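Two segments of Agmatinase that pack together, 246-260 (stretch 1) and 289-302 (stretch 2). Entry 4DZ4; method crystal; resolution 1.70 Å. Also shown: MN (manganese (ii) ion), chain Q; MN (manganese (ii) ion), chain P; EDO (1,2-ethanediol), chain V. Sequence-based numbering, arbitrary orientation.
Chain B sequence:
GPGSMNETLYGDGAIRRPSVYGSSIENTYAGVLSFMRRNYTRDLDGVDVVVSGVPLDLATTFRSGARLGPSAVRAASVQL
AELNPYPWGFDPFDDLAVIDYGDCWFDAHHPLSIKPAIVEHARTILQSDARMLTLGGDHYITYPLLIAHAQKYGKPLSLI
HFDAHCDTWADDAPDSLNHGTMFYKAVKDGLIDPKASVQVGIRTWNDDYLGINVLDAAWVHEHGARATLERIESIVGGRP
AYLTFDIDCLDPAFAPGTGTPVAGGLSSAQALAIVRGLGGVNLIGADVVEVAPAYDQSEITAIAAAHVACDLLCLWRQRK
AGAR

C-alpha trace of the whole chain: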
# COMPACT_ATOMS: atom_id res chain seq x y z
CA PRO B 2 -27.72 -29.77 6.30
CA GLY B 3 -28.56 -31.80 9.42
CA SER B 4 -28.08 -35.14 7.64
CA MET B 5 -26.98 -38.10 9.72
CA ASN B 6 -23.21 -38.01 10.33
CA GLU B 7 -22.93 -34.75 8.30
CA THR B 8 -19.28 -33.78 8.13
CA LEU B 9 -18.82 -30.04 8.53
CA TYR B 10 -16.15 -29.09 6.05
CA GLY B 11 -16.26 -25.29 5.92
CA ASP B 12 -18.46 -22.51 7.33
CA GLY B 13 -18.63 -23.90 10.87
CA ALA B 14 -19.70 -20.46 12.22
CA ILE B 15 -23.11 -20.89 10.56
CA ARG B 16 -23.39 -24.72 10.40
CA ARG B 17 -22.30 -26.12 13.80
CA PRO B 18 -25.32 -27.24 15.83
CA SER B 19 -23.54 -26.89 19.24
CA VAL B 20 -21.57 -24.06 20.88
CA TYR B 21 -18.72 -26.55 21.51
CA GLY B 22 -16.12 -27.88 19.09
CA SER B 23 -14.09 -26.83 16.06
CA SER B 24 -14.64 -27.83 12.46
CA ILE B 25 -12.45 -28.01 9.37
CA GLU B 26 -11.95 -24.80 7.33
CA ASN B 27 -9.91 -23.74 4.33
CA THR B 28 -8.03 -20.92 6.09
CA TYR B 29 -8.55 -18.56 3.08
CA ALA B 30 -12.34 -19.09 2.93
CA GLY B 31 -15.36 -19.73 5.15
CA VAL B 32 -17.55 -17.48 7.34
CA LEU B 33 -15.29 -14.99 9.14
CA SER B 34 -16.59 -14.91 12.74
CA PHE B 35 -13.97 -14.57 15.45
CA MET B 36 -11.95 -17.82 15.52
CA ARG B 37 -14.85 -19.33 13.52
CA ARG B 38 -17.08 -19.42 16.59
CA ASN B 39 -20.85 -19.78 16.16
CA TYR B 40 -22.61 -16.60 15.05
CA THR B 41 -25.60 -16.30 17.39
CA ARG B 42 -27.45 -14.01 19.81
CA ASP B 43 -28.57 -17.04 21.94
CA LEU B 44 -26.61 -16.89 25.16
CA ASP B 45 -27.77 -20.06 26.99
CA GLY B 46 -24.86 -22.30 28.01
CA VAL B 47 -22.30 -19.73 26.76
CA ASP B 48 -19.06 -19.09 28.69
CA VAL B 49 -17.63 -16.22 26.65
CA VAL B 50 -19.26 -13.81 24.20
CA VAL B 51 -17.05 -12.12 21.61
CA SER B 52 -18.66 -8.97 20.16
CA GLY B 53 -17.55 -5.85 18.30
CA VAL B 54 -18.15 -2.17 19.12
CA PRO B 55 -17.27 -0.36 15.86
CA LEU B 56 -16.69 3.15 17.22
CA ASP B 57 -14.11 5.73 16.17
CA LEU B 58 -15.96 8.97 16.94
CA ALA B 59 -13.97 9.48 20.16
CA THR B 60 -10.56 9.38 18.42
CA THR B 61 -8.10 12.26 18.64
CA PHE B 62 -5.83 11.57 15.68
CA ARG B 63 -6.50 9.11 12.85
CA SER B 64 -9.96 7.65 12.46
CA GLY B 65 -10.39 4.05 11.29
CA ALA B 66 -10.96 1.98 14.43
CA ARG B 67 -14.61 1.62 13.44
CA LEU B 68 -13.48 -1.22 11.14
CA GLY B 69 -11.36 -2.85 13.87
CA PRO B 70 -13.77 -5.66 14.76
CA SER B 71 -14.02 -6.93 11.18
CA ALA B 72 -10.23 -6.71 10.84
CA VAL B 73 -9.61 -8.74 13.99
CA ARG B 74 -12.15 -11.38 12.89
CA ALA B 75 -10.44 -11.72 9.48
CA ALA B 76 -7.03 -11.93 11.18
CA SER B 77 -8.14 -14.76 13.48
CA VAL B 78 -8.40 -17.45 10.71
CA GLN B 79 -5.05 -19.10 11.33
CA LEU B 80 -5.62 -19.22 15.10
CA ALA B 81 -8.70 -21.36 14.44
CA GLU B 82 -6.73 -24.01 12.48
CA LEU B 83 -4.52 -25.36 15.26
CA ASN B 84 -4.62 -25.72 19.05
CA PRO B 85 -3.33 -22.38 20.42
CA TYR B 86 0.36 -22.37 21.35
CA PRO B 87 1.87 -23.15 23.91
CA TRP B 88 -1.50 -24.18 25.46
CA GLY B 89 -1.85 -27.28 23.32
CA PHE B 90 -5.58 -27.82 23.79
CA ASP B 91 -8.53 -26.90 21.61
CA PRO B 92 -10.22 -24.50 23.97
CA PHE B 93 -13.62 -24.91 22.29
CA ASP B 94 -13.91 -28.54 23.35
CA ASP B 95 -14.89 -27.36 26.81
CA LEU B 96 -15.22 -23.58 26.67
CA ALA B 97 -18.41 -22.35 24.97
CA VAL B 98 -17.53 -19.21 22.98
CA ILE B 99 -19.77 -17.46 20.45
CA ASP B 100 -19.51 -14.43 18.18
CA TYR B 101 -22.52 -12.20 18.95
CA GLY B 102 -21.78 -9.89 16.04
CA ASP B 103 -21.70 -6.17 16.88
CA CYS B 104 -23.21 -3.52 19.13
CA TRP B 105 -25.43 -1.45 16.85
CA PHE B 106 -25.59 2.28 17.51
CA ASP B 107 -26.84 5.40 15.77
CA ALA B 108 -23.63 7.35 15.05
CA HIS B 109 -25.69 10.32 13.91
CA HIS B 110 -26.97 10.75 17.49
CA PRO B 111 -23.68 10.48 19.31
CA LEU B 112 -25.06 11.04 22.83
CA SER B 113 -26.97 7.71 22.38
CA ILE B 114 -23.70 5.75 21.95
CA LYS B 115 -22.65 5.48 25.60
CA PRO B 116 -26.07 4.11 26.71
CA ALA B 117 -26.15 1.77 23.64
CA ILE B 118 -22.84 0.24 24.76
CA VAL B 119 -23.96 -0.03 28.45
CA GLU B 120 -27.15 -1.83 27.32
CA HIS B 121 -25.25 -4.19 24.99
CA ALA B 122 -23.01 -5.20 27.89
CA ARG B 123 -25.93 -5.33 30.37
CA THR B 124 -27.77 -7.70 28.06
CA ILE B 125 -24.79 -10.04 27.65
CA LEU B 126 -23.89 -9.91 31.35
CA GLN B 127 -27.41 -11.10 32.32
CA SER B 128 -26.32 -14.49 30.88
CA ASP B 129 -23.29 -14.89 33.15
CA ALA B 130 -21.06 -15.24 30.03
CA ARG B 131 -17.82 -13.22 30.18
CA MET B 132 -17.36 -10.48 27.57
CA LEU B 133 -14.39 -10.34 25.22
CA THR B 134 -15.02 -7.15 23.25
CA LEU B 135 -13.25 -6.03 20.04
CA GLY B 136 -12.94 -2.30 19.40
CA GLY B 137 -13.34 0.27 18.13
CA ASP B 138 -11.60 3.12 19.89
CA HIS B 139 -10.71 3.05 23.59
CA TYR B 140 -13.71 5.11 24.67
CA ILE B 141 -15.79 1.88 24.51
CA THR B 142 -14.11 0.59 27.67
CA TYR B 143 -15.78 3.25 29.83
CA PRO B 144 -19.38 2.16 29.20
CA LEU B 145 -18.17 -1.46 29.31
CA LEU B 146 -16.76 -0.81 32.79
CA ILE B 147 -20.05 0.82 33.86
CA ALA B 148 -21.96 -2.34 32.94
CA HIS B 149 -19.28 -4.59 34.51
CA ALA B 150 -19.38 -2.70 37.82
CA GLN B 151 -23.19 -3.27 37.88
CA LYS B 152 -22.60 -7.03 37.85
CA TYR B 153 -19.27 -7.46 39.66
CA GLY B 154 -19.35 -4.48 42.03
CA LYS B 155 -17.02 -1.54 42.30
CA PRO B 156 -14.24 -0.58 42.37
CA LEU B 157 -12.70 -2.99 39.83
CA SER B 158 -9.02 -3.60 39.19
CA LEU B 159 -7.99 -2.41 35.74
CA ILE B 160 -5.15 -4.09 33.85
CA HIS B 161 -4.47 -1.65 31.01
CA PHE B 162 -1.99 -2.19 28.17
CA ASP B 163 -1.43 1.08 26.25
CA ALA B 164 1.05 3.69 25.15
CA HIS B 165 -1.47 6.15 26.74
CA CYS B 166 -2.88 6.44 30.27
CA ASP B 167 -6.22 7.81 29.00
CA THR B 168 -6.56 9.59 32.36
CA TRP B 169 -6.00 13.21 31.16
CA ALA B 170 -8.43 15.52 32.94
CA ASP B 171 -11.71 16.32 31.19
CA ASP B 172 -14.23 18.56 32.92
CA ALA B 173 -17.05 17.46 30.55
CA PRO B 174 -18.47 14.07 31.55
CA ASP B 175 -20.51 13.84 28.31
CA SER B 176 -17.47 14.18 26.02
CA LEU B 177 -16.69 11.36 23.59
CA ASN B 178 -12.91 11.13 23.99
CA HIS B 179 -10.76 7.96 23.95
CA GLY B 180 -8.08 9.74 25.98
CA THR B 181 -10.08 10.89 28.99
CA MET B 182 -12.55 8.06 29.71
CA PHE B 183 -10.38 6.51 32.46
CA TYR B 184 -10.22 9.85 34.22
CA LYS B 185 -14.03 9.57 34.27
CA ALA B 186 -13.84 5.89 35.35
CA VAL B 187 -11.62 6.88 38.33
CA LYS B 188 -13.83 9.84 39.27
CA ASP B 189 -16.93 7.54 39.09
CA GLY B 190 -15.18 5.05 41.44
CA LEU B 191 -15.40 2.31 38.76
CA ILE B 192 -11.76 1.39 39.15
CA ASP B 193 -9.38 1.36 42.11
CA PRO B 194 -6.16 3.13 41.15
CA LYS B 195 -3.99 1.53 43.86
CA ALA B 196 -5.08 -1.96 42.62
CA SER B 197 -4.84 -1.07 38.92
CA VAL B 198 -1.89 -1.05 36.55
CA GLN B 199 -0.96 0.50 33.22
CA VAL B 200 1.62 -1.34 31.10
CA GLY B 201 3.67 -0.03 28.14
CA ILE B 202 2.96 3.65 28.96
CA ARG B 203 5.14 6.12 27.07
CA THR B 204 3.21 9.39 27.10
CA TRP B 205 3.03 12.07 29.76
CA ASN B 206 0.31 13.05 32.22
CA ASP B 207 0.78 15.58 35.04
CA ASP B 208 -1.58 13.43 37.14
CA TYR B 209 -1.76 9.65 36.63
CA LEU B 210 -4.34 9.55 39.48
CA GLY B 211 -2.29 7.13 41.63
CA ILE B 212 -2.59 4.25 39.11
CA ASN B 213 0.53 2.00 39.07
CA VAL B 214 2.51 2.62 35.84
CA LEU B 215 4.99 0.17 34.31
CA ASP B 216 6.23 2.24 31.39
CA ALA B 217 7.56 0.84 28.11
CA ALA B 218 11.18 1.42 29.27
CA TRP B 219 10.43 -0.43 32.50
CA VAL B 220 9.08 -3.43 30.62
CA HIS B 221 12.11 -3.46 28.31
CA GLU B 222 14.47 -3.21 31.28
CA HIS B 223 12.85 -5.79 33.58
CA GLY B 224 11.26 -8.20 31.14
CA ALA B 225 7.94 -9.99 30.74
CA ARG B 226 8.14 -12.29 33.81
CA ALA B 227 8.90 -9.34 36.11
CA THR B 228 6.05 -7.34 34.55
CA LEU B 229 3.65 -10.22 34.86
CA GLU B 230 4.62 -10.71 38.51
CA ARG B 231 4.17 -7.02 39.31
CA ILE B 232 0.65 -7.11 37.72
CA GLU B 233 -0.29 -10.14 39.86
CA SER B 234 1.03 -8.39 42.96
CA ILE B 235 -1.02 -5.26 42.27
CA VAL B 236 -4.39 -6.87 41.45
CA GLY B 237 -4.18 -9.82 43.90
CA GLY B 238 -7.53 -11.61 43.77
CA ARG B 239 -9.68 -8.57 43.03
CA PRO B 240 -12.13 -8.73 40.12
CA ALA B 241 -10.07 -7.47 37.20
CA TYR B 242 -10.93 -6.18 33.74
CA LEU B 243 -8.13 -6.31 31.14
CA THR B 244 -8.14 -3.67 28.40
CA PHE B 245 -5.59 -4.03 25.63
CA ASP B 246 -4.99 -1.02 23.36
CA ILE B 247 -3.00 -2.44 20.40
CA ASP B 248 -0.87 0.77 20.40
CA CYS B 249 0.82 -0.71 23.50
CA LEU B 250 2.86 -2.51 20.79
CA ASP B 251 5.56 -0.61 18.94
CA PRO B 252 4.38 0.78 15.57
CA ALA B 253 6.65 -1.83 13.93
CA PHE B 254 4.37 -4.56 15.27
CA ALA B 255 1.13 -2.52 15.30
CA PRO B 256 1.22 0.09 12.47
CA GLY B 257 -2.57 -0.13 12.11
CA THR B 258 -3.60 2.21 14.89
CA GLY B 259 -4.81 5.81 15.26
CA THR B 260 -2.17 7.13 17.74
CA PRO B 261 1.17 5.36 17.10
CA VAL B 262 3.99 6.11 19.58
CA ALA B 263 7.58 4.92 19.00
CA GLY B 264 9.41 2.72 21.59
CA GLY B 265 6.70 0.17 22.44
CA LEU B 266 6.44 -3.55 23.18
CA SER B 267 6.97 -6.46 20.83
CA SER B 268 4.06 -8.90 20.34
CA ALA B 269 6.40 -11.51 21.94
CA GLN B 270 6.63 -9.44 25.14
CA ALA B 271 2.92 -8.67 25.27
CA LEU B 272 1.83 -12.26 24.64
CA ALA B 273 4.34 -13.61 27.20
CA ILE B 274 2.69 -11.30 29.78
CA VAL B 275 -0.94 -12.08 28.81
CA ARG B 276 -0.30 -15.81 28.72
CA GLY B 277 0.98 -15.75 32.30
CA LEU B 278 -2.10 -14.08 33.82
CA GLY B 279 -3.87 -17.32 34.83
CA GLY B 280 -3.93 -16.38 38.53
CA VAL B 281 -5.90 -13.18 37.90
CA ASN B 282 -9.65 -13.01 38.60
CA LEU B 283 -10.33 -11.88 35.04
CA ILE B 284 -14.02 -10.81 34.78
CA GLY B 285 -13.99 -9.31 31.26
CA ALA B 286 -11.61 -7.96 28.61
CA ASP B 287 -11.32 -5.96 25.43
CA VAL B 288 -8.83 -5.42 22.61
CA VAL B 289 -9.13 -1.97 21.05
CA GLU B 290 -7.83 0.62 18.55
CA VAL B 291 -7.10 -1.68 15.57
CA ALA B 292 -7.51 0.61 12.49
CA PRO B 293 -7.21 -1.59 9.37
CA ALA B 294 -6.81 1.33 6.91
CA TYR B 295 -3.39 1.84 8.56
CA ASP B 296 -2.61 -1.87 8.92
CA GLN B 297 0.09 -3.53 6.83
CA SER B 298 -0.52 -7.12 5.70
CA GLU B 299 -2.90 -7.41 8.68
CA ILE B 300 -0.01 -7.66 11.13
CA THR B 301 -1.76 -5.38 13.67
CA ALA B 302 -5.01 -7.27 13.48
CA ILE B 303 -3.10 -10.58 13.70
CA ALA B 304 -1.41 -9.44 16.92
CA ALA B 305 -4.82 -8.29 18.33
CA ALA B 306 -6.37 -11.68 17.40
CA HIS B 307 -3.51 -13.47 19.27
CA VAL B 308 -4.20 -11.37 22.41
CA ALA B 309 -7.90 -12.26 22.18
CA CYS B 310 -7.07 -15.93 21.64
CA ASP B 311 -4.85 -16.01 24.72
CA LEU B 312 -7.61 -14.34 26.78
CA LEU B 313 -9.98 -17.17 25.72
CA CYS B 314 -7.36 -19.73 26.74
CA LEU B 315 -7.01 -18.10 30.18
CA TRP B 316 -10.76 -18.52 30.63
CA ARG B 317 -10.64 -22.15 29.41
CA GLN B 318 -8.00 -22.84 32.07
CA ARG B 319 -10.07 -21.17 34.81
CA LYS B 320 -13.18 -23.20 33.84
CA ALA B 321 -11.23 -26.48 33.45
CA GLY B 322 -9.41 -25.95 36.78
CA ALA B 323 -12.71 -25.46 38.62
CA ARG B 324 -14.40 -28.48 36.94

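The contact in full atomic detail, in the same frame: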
# COMPACT_ATOMS: atom_id res chain seq x y z
N ASP B 246 -5.05 -1.96 24.49
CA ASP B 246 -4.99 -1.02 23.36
C ASP B 246 -3.80 -1.50 22.52
O ASP B 246 -2.69 -1.55 23.01
CB ASP B 246 -4.83 0.41 23.90
CG ASP B 246 -4.69 1.50 22.78
OD1 ASP B 246 -4.40 1.16 21.62
OD2 ASP B 246 -4.85 2.70 23.10
N ILE B 247 -4.05 -1.91 21.27
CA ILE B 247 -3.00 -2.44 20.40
C ILE B 247 -1.80 -1.49 20.24
O ILE B 247 -0.68 -1.95 19.97
CB ILE B 247 -3.59 -2.90 19.04
CG1 ILE B 247 -2.73 -4.04 18.41
CG2 ILE B 247 -3.80 -1.69 18.10
CD1 ILE B 247 -2.60 -5.32 19.23
N ASP B 248 -2.00 -0.19 20.47
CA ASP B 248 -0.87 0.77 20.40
C ASP B 248 0.11 0.64 21.57
O ASP B 248 1.13 1.33 21.61
CB ASP B 248 -1.35 2.22 20.15
CG ASP B 248 -1.92 2.93 21.40
OD1 ASP B 248 -2.68 3.91 21.16
OD2 ASP B 248 -1.67 2.55 22.57
N CYS B 249 -0.20 -0.26 22.52
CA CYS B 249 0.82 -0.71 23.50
C CYS B 249 2.06 -1.24 22.70
O CYS B 249 3.21 -0.98 23.06
CB CYS B 249 0.24 -1.84 24.35
SG CYS B 249 1.42 -2.44 25.57
N LEU B 250 1.79 -1.95 21.61
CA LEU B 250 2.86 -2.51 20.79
C LEU B 250 3.54 -1.38 20.01
O LEU B 250 2.90 -0.39 19.65
CB LEU B 250 2.29 -3.55 19.80
CG LEU B 250 1.52 -4.68 20.47
CD1 LEU B 250 1.04 -5.71 19.43
CD2 LEU B 250 2.35 -5.37 21.54
N ASP B 251 4.84 -1.54 19.79
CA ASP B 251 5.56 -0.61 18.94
C ASP B 251 4.88 -0.52 17.58
O ASP B 251 4.36 -1.51 17.11
CB ASP B 251 7.02 -1.03 18.77
CG ASP B 251 7.85 0.11 18.18
OD1 ASP B 251 8.30 1.00 18.93
OD2 ASP B 251 7.96 0.15 16.94
N PRO B 252 4.91 0.67 16.95
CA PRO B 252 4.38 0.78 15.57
C PRO B 252 4.95 -0.23 14.57
O PRO B 252 4.28 -0.53 13.57
CB PRO B 252 4.74 2.23 15.18
CG PRO B 252 4.66 2.99 16.53
CD PRO B 252 5.23 1.99 17.54
N ALA B 253 6.13 -0.78 14.82
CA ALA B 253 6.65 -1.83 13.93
C ALA B 253 5.76 -3.07 13.92
O ALA B 253 5.58 -3.72 12.86
CB ALA B 253 8.08 -2.22 14.31
N PHE B 254 5.21 -3.39 15.10
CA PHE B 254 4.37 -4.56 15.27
C PHE B 254 2.90 -4.20 15.09
O PHE B 254 2.09 -5.07 14.71
CB PHE B 254 4.55 -5.13 16.68
CG PHE B 254 5.96 -5.52 16.98
CD1 PHE B 254 6.42 -6.82 16.68
CD2 PHE B 254 6.85 -4.60 17.55
CE1 PHE B 254 7.74 -7.17 16.93
CE2 PHE B 254 8.17 -4.95 17.78
CZ PHE B 254 8.62 -6.23 17.48
N ALA B 255 2.55 -2.93 15.34
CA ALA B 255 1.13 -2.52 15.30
C ALA B 255 1.05 -1.17 14.55
O ALA B 255 0.75 -0.14 15.16
CB ALA B 255 0.57 -2.38 16.73
N PRO B 256 1.30 -1.18 13.22
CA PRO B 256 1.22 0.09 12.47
C PRO B 256 -0.23 0.56 12.30
O PRO B 256 -0.48 1.77 12.08
CB PRO B 256 1.82 -0.28 11.10
CG PRO B 256 1.63 -1.78 10.96
CD PRO B 256 1.88 -2.27 12.39
N GLY B 257 -1.15 -0.39 12.38
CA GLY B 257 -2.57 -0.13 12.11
C GLY B 257 -3.29 0.40 13.33
O GLY B 257 -4.13 -0.28 13.89
N THR B 258 -2.98 1.63 13.71
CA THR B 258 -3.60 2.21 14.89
C THR B 258 -3.65 3.73 14.75
O THR B 258 -2.90 4.32 13.96
CB THR B 258 -2.90 1.70 16.18
OG1 THR B 258 -3.79 1.86 17.31
CG2 THR B 258 -1.55 2.44 16.42
N GLY B 259 -4.56 4.38 15.47
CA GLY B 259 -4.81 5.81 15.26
C GLY B 259 -3.80 6.75 15.90
O GLY B 259 -3.65 7.88 15.44
N THR B 260 -3.13 6.30 16.98
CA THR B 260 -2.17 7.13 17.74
C THR B 260 -0.88 6.36 18.02
O THR B 260 -0.59 5.98 19.17
CB THR B 260 -2.77 7.69 19.08
OG1 THR B 260 -3.40 6.61 19.79
CG2 THR B 260 -3.80 8.77 18.82
N VAL B 289 -8.61 -3.17 21.73
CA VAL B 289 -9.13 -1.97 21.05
C VAL B 289 -8.08 -1.30 20.16
O VAL B 289 -6.88 -1.62 20.23
CB VAL B 289 -9.60 -0.92 22.08
CG1 VAL B 289 -10.78 -1.51 22.89
CG2 VAL B 289 -8.46 -0.47 23.02
N GLU B 290 -8.59 -0.38 19.33
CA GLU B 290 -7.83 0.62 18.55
C GLU B 290 -7.18 0.01 17.29
O GLU B 290 -6.34 0.67 16.67
CB GLU B 290 -6.81 1.38 19.41
CG GLU B 290 -7.44 2.28 20.50
CD GLU B 290 -8.00 3.62 19.99
OE1 GLU B 290 -7.92 3.96 18.80
OE2 GLU B 290 -8.54 4.37 20.81
N VAL B 291 -7.57 -1.20 16.89
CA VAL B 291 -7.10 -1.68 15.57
C VAL B 291 -7.79 -0.84 14.47
O VAL B 291 -9.03 -0.71 14.46
CB VAL B 291 -7.40 -3.18 15.39
CG1 VAL B 291 -7.06 -3.60 13.96
CG2 VAL B 291 -6.58 -4.03 16.42
N ALA B 292 -6.99 -0.25 13.56
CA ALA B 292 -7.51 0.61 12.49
C ALA B 292 -6.98 0.04 11.16
O ALA B 292 -5.83 0.30 10.78
CB ALA B 292 -7.06 2.06 12.71
N PRO B 293 -7.77 -0.82 10.49
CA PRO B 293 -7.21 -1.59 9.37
C PRO B 293 -6.74 -0.74 8.17
O PRO B 293 -5.87 -1.19 7.39
CB PRO B 293 -8.36 -2.53 8.96
CG PRO B 293 -9.59 -1.94 9.59
CD PRO B 293 -9.11 -1.31 10.88
N ALA B 294 -7.30 0.45 8.00
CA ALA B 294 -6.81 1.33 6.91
C ALA B 294 -5.34 1.66 7.06
O ALA B 294 -4.70 1.99 6.08
CB ALA B 294 -7.62 2.62 6.85
N TYR B 295 -4.82 1.60 8.29
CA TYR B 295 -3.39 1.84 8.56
C TYR B 295 -2.62 0.54 8.80
O TYR B 295 -1.43 0.58 9.06
CB TYR B 295 -3.23 2.75 9.76
CG TYR B 295 -3.70 4.16 9.42
CD1 TYR B 295 -2.85 5.04 8.77
CD2 TYR B 295 -5.01 4.56 9.70
CE1 TYR B 295 -3.29 6.31 8.40
CE2 TYR B 295 -5.45 5.83 9.34
CZ TYR B 295 -4.59 6.70 8.70
OH TYR B 295 -5.04 7.96 8.33
N ASP B 296 -3.31 -0.60 8.73
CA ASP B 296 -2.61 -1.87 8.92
C ASP B 296 -1.77 -2.25 7.68
O ASP B 296 -1.98 -1.74 6.56
CB ASP B 296 -3.59 -3.00 9.25
CG ASP B 296 -2.97 -4.09 10.11
OD1 ASP B 296 -1.73 -4.05 10.37
OD2 ASP B 296 -3.72 -4.97 10.56
N GLN B 297 -0.80 -3.11 7.91
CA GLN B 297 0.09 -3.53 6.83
C GLN B 297 0.12 -5.05 6.83
O GLN B 297 0.60 -5.65 7.79
CB GLN B 297 1.49 -2.91 7.02
CG GLN B 297 1.44 -1.36 7.13
CD GLN B 297 1.05 -0.72 5.78
OE1 GLN B 297 1.02 -1.41 4.74
NE2 GLN B 297 0.74 0.59 5.78
N SER B 298 -0.44 -5.67 5.77
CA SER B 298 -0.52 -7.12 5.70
C SER B 298 -1.14 -7.73 6.97
O SER B 298 -0.73 -8.81 7.43
CB SER B 298 0.87 -7.73 5.42
OG SER B 298 1.32 -7.25 4.17
N GLU B 299 -2.11 -7.00 7.52
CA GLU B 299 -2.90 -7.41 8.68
C GLU B 299 -2.10 -7.67 9.94
O GLU B 299 -2.64 -8.25 10.89
CB GLU B 299 -3.71 -8.69 8.38
CG GLU B 299 -4.63 -8.62 7.18
CD GLU B 299 -5.39 -9.91 7.05
OE1 GLU B 299 -4.75 -10.97 6.79
OE2 GLU B 299 -6.61 -9.90 7.29
N ILE B 300 -0.83 -7.26 9.97
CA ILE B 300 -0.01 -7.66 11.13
C ILE B 300 -0.57 -7.13 12.47
O ILE B 300 -0.43 -7.79 13.52
CB ILE B 300 1.50 -7.37 10.95
CG1 ILE B 300 1.80 -5.85 11.08
CG2 ILE B 300 2.03 -8.05 9.66
CD1 ILE B 300 3.28 -5.51 11.12
N THR B 301 -1.19 -5.95 12.43
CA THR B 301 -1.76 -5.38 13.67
C THR B 301 -2.95 -6.18 14.15
O THR B 301 -3.05 -6.55 15.33
CB THR B 301 -2.22 -3.94 13.47
OG1 THR B 301 -1.14 -3.18 12.89
CG2 THR B 301 -2.61 -3.30 14.83
N ALA B 302 -3.83 -6.46 13.20
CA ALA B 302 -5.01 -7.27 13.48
C ALA B 302 -4.64 -8.69 13.93
O ALA B 302 -5.33 -9.25 14.80
CB ALA B 302 -5.95 -7.28 12.28
MN MN Q . -3.36 4.27 23.20
MN MN P . -6.05 4.01 24.96
C1 EDO V . -5.87 -12.48 3.79
O1 EDO V . -4.71 -11.81 4.27
C2 EDO V . -7.15 -11.78 4.27
O2 EDO V . -7.38 -12.03 5.68
O HOH W 1 2.13 -7.82 14.58
O HOH W 2 -7.09 3.39 16.34
O HOH W 3 -4.92 5.32 24.08

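The two stretches bury 696 Å² between them, and four direct hydrogen bonds tie them together. At one end, Asp246 and Val289 pair as a parallel beta bridge. Ile247 N donates to Val289 O at 3.0 Å, and the bond is almost straight. The chain then turns into a short 3-10 segment, where Cys249 N donates to Asp246 O at 2.8 Å.

The carboxylate of Asp246 is fully used. Asp246 OD1 accepts from Asp248 N at 3.0 Å. Asp246 OD2 binds both manganese ions, at 2.2 Å from MN of chain Q and 2.6 Å from MN of chain P. Asp248 binds the chain Q ion through both oxygens, with Asp248 OD1 at 2.2 Å and Asp248 OD2 at 2.5 Å from MN. Water 3 bridges the two metals. The contact thus lies beside the metal site.

Glu290 O is the acceptor for two donors. Thr258 OG1 donates to Glu290 O at 2.9 Å, and water 2 donates to Glu290 O at 2.8 Å. The same water donates to Glu290 OE1 at 2.7 Å and accepts from Gly259 N at 2.9 Å, so it links Gly259 N to Glu290 O, which are too far apart, at 4.3 Å, to bond directly. Glu290 OE2 is satisfied elsewhere in the structure.

Gly257 sits at the closest backbone approach, Gly257 CA lying 3.6 Å from Asp296 CA. A CB on Gly257 would lie 2.8 Å from Asp296 CA, a clash, so glycine fits. Both of its backbone polar atoms bond across the contact: Gly257 O accepts from Ala292 N at 2.9 Å, and Gly257 N donates to Thr301 OG1 at 2.8 Å. Gly257 CA also makes a CA-H...O contact with Tyr295 O at 3.3 Å.

Thr301 OG1 accepts that bond and itself donates to Asp296 OD1 at 2.7 Å. Asp296 OD1 also accepts from Thr301 N at 2.9 Å and Gln297 N at 2.8 Å, while Asp296 OD2 accepts from Ala302 N at 3.0 Å. One carboxylate therefore serves the backbone at the helix start and orients the threonine hydroxyl. Pro256 N lies 3.2 Å from Thr301 OG1 but has no hydrogen to share.

Apolar groups add further packing. Ile247 CG2 meets Val291 CG2 at 4.0 Å, and Ile247 CG1 lies 3.7 Å from Thr301 CG2. Pro256 CD packs on Ile300 CD1 at 3.8 Å. Nearby, water 1 donates to Phe254 O and Ile300 O, each at 2.8 Å, and joins the two backbones.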